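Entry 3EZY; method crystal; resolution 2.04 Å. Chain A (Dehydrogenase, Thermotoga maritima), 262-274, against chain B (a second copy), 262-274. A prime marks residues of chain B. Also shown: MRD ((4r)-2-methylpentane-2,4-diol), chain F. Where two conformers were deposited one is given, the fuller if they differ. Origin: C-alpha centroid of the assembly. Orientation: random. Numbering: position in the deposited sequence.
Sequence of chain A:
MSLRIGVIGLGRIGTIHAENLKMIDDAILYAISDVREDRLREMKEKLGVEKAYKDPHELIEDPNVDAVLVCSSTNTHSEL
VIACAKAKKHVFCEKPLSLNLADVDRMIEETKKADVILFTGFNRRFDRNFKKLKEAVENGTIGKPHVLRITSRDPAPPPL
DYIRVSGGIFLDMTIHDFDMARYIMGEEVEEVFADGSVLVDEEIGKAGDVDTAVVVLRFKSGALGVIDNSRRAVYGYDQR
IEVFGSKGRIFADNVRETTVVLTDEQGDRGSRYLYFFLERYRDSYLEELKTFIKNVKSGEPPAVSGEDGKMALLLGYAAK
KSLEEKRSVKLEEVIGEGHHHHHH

Chain A 262-274: LTDEQGDRGSRYL
Chain B, residues 262-274: LTDEQGDRGSRYL

Two copies of one β-hairpin meet edge to edge through their second strands, antiparallel (169° between N-to-C directions) and 4.8 Å apart at closest approach. In each chain strand 262-264 enters a type I turn from Asp264 to Gly267 and returns as a strand that starts at Gly267; Leu262 N donates to Arg269 O (2.8 Å) and Arg269 N to Leu262 O (2.6 Å) in chain A, and Asp264 OD1 accepts from Gln266 N (2.8 Å), as Asp264′ OD1 does from Gln266′ N (3.1 Å), which suits the p rotamer of both aspartates.

The register centres on Arg269 opposite Arg269′ (CA-CA 4.6 Å), a single bridge; Gly267 lies against Arg272′ (CA-CA 4.2 Å). Gly270 N donates to Asp268′ O and Gly270′ N to Asp268 O, both 2.9 Å and nearly straight. Farther out the backbones no longer bond directly: water 2 accepts from Asp268 N (3.1 Å) and donates to Ser271′ O (2.7 Å), and water 5 does the same between Asp268′ N (3.0 Å) and Ser271 O (2.5 Å).

Gly267 (phi/psi 123/-165) has a backbone that calls for glycine; a CB would also point toward the partner and lie 2.4 Å from Ser271′ O, a clash. Gly270, by contrast, has room for one.

Asp268 leaves its backbone sideways in m (chi1 -67°, chi2 -22°), and its end turns to the partner, where OD1 accepts from Tyr273′ OH (2.8 Å) while also accepting from its own Thr263 OG1 (2.5 Å; Thr263 is m, chi1 -55°, CB toward the partner). The mate repeats this with Tyr273 OH to Asp268′ OD1 at 2.6 Å. Each tyrosine, m with chi2 near 30°, presents its ring edge to that carboxylate, and the ring also passes near the opposing glycine (Tyr273 CD1 to Gly267′ CA 4.3 Å).

Arg269 (m, t, p; chi4 176°) and Arg269′ (m, t, p; chi4 -164°) bring like charges together, Arg269 NE to Arg269′ NE 4.0 Å, one guanidinium lying over a face of the other. Each also reaches the opposing turn: Arg269 NH2 makes a weak bond to Gln266′ OE1 (2.7 Å), and Arg269′ NH2 one to Gln266 OE1 (2.6 Å). Both glutamines start away in m, t and bring their ends back, with chi3 differing (33° and -63°). Arg269′ NH1 additionally forms a salt bridge with its own Asp264′ OD2 (3.6 Å), while MRD C5 covers its other face.

Arg272 (p, t, t, chi4 92°) leads its end away from the partner, and Arg272 NH1 bonds weakly to Tyr273 O (3.1 Å).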

# COMPACT_ATOMS: atom_id res chain seq x y z
N LEU A 262 -6.04 -7.13 7.73
CA LEU A 262 -7.38 -7.60 8.03
C LEU A 262 -8.38 -6.67 7.36
O LEU A 262 -8.24 -5.42 7.45
CB LEU A 262 -7.59 -7.60 9.55
CG LEU A 262 -9.00 -7.83 10.05
CD1 LEU A 262 -9.36 -9.29 9.83
CD2 LEU A 262 -9.04 -7.54 11.54
N THR A 263 -9.37 -7.25 6.69
CA THR A 263 -10.39 -6.47 5.98
C THR A 263 -11.81 -6.74 6.49
O THR A 263 -12.27 -7.89 6.53
CB THR A 263 -10.37 -6.72 4.46
OG1 THR A 263 -9.05 -6.49 3.95
CG2 THR A 263 -11.37 -5.79 3.75
N ASP A 264 -12.50 -5.67 6.89
CA ASP A 264 -13.86 -5.83 7.36
C ASP A 264 -14.73 -4.79 6.70
O ASP A 264 -14.29 -4.15 5.72
CB ASP A 264 -13.95 -5.84 8.88
CG ASP A 264 -13.65 -4.47 9.52
OD1 ASP A 264 -13.66 -3.43 8.81
OD2 ASP A 264 -13.39 -4.45 10.75
N GLU A 265 -15.94 -4.58 7.23
CA GLU A 265 -16.89 -3.63 6.60
C GLU A 265 -16.31 -2.26 6.41
O GLU A 265 -16.67 -1.52 5.47
CB GLU A 265 -18.14 -3.44 7.46
CG GLU A 265 -19.14 -4.54 7.33
CD GLU A 265 -18.85 -5.66 8.29
OE1 GLU A 265 -17.71 -5.65 8.84
OE2 GLU A 265 -19.74 -6.54 8.49
N GLN A 266 -15.41 -1.88 7.31
CA GLN A 266 -14.87 -0.52 7.20
C GLN A 266 -13.68 -0.43 6.29
O GLN A 266 -13.20 0.66 6.03
CB GLN A 266 -14.42 -0.03 8.56
CG GLN A 266 -15.52 0.33 9.53
CD GLN A 266 -14.91 0.69 10.89
OE1 GLN A 266 -13.80 1.25 10.96
NE2 GLN A 266 -15.60 0.32 11.97
N GLY A 267 -13.14 -1.57 5.85
CA GLY A 267 -11.99 -1.55 4.92
C GLY A 267 -10.80 -2.30 5.47
O GLY A 267 -10.94 -3.05 6.44
N ASP A 268 -9.63 -2.09 4.86
CA ASP A 268 -8.36 -2.73 5.26
C ASP A 268 -7.80 -2.15 6.54
O ASP A 268 -7.82 -0.92 6.71
CB ASP A 268 -7.28 -2.55 4.17
CG ASP A 268 -7.62 -3.30 2.91
OD1 ASP A 268 -8.42 -4.26 2.98
OD2 ASP A 268 -7.06 -2.93 1.84
N ARG A 269 -7.29 -3.04 7.39
CA ARG A 269 -6.56 -2.68 8.62
C ARG A 269 -5.22 -3.38 8.64
O ARG A 269 -5.14 -4.61 8.62
CB ARG A 269 -7.35 -3.13 9.87
CG ARG A 269 -8.79 -2.59 9.88
CD ARG A 269 -9.53 -2.95 11.17
NE ARG A 269 -8.92 -2.23 12.28
CZ ARG A 269 -9.37 -2.26 13.53
NH1 ARG A 269 -10.45 -3.00 13.82
NH2 ARG A 269 -8.73 -1.57 14.48
N GLY A 270 -4.16 -2.58 8.69
CA GLY A 270 -2.79 -3.09 8.74
C GLY A 270 -2.31 -3.35 10.15
O GLY A 270 -3.00 -3.03 11.09
N SER A 271 -1.11 -3.93 10.30
CA SER A 271 -0.50 -4.21 11.60
C SER A 271 -0.07 -2.94 12.34
O SER A 271 0.15 -1.90 11.71
CB SER A 271 0.73 -5.09 11.36
OG SER A 271 1.27 -5.52 12.57
N ARG A 272 0.07 -3.01 13.66
CA ARG A 272 0.57 -1.88 14.43
C ARG A 272 1.99 -1.46 13.98
O ARG A 272 2.79 -2.27 13.51
CB ARG A 272 0.58 -2.25 15.94
CG ARG A 272 1.63 -3.32 16.30
CD ARG A 272 1.91 -3.37 17.83
NE ARG A 272 2.99 -4.29 18.23
CZ ARG A 272 4.28 -3.98 18.36
NH1 ARG A 272 4.73 -2.74 18.13
NH2 ARG A 272 5.14 -4.92 18.74
N TYR A 273 2.31 -0.19 14.16
CA TYR A 273 3.66 0.33 13.92
C TYR A 273 4.55 -0.16 15.03
O TYR A 273 4.07 -0.49 16.13
CB TYR A 273 3.64 1.88 13.98
CG TYR A 273 2.99 2.57 12.80
CD1 TYR A 273 1.94 1.97 12.09
CD2 TYR A 273 3.42 3.83 12.39
CE1 TYR A 273 1.38 2.60 11.00
CE2 TYR A 273 2.88 4.46 11.32
CZ TYR A 273 1.87 3.87 10.61
OH TYR A 273 1.33 4.54 9.53
N LEU A 274 5.86 -0.19 14.77
CA LEU A 274 6.82 -0.44 15.85
C LEU A 274 6.67 0.62 16.94
O LEU A 274 6.42 1.81 16.68
CB LEU A 274 8.24 -0.44 15.35
CG LEU A 274 8.49 -1.49 14.32
CD1 LEU A 274 9.99 -1.44 13.95
CD2 LEU A 274 8.03 -2.86 14.80
N LEU B 262 -6.41 6.43 7.88
CA LEU B 262 -6.46 6.85 9.31
C LEU B 262 -5.55 5.95 10.16
O LEU B 262 -5.62 4.74 10.05
CB LEU B 262 -7.90 6.75 9.83
CG LEU B 262 -8.10 6.89 11.35
CD1 LEU B 262 -7.68 8.33 11.76
CD2 LEU B 262 -9.58 6.62 11.74
N THR B 263 -4.66 6.51 10.97
CA THR B 263 -3.74 5.69 11.76
C THR B 263 -3.97 5.83 13.26
O THR B 263 -3.95 6.96 13.78
CB THR B 263 -2.28 6.03 11.48
OG1 THR B 263 -2.05 6.01 10.06
CG2 THR B 263 -1.33 5.00 12.20
N ASP B 264 -4.17 4.71 13.97
CA ASP B 264 -4.30 4.81 15.42
C ASP B 264 -3.45 3.76 16.08
O ASP B 264 -2.58 3.18 15.42
CB ASP B 264 -5.80 4.81 15.87
CG ASP B 264 -6.52 3.46 15.66
OD1 ASP B 264 -5.89 2.47 15.27
OD2 ASP B 264 -7.74 3.37 15.93
N GLU B 265 -3.66 3.51 17.36
CA GLU B 265 -2.88 2.51 18.09
C GLU B 265 -2.70 1.19 17.40
O GLU B 265 -1.67 0.52 17.57
CB GLU B 265 -3.60 2.16 19.40
CG GLU B 265 -3.25 3.07 20.52
CD GLU B 265 -4.13 4.29 20.58
OE1 GLU B 265 -4.85 4.58 19.58
OE2 GLU B 265 -4.10 4.97 21.65
N GLN B 266 -3.75 0.73 16.73
CA GLN B 266 -3.69 -0.56 16.09
C GLN B 266 -3.05 -0.55 14.70
O GLN B 266 -2.82 -1.62 14.14
CB GLN B 266 -5.09 -1.16 16.05
CG GLN B 266 -5.57 -1.42 17.45
CD GLN B 266 -6.70 -2.44 17.51
OE1 GLN B 266 -7.79 -2.22 16.96
NE2 GLN B 266 -6.44 -3.58 18.17
N GLY B 267 -2.80 0.63 14.14
CA GLY B 267 -2.13 0.73 12.84
C GLY B 267 -2.95 1.51 11.82
O GLY B 267 -3.82 2.27 12.21
N ASP B 268 -2.69 1.30 10.52
CA ASP B 268 -3.38 2.04 9.45
C ASP B 268 -4.73 1.41 9.14
O ASP B 268 -4.90 0.20 9.23
CB ASP B 268 -2.59 2.03 8.12
CG ASP B 268 -1.24 2.77 8.20
OD1 ASP B 268 -1.12 3.75 8.97
OD2 ASP B 268 -0.31 2.39 7.45
N ARG B 269 -5.65 2.26 8.74
CA ARG B 269 -6.99 1.86 8.38
C ARG B 269 -7.37 2.63 7.16
O ARG B 269 -7.46 3.86 7.19
CB ARG B 269 -7.98 2.22 9.49
CG ARG B 269 -7.70 1.42 10.78
CD ARG B 269 -8.39 2.05 11.98
NE ARG B 269 -9.79 1.67 12.03
CZ ARG B 269 -10.71 2.29 12.77
NH1 ARG B 269 -10.37 3.34 13.52
NH2 ARG B 269 -11.97 1.89 12.74
N GLY B 270 -7.63 1.90 6.09
CA GLY B 270 -7.99 2.49 4.81
C GLY B 270 -9.50 2.63 4.66
O GLY B 270 -10.27 2.18 5.51
N SER B 271 -9.93 3.26 3.59
CA SER B 271 -11.33 3.53 3.44
C SER B 271 -12.09 2.28 2.97
O SER B 271 -11.48 1.26 2.60
CB SER B 271 -11.58 4.74 2.55
OG SER B 271 -11.50 4.37 1.22
N ARG B 272 -13.41 2.37 3.01
CA ARG B 272 -14.24 1.20 2.66
C ARG B 272 -14.05 0.84 1.21
O ARG B 272 -13.69 1.71 0.38
CB ARG B 272 -15.72 1.46 2.98
CG ARG B 272 -16.35 2.46 2.03
CD ARG B 272 -17.86 2.52 2.24
NE ARG B 272 -18.50 3.54 1.38
CZ ARG B 272 -18.83 3.35 0.10
NH1 ARG B 272 -18.58 2.19 -0.51
NH2 ARG B 272 -19.43 4.33 -0.57
N TYR B 273 -14.27 -0.43 0.87
CA TYR B 273 -14.24 -0.85 -0.54
C TYR B 273 -15.53 -0.34 -1.22
O TYR B 273 -16.50 -0.09 -0.53
CB TYR B 273 -14.24 -2.39 -0.61
CG TYR B 273 -12.92 -3.10 -0.28
CD1 TYR B 273 -12.05 -2.59 0.66
CD2 TYR B 273 -12.56 -4.27 -0.94
CE1 TYR B 273 -10.82 -3.25 0.95
CE2 TYR B 273 -11.39 -4.94 -0.67
CZ TYR B 273 -10.52 -4.43 0.26
OH TYR B 273 -9.36 -5.09 0.53
N LEU B 274 -15.56 -0.19 -2.53
CA LEU B 274 -16.85 0.02 -3.23
C LEU B 274 -17.82 -1.10 -2.88
O LEU B 274 -17.44 -2.27 -2.83
CB LEU B 274 -16.70 0.13 -4.75
CG LEU B 274 -15.70 1.20 -5.20
CD1 LEU B 274 -15.85 1.55 -6.69
CD2 LEU B 274 -15.85 2.46 -4.31
C1 MRD F . -11.60 8.10 7.10
C2 MRD F . -11.61 6.62 6.71
O2 MRD F . -12.79 6.47 5.85
CM MRD F . -10.36 6.27 5.90
C3 MRD F . -11.72 5.73 7.95
C4 MRD F . -11.63 4.19 7.74
O4 MRD F . -12.63 3.64 6.89
C5 MRD F . -11.69 3.44 9.07
O HOH W 1 -15.11 -2.08 2.99
O HOH W 2 -9.15 -0.14 2.51
O HOH W 3 -10.47 0.32 7.40
O HOH W 4 -5.07 -0.83 11.69
O HOH W 5 -0.40 -0.50 9.67
O HOH W 6 0.22 1.51 15.36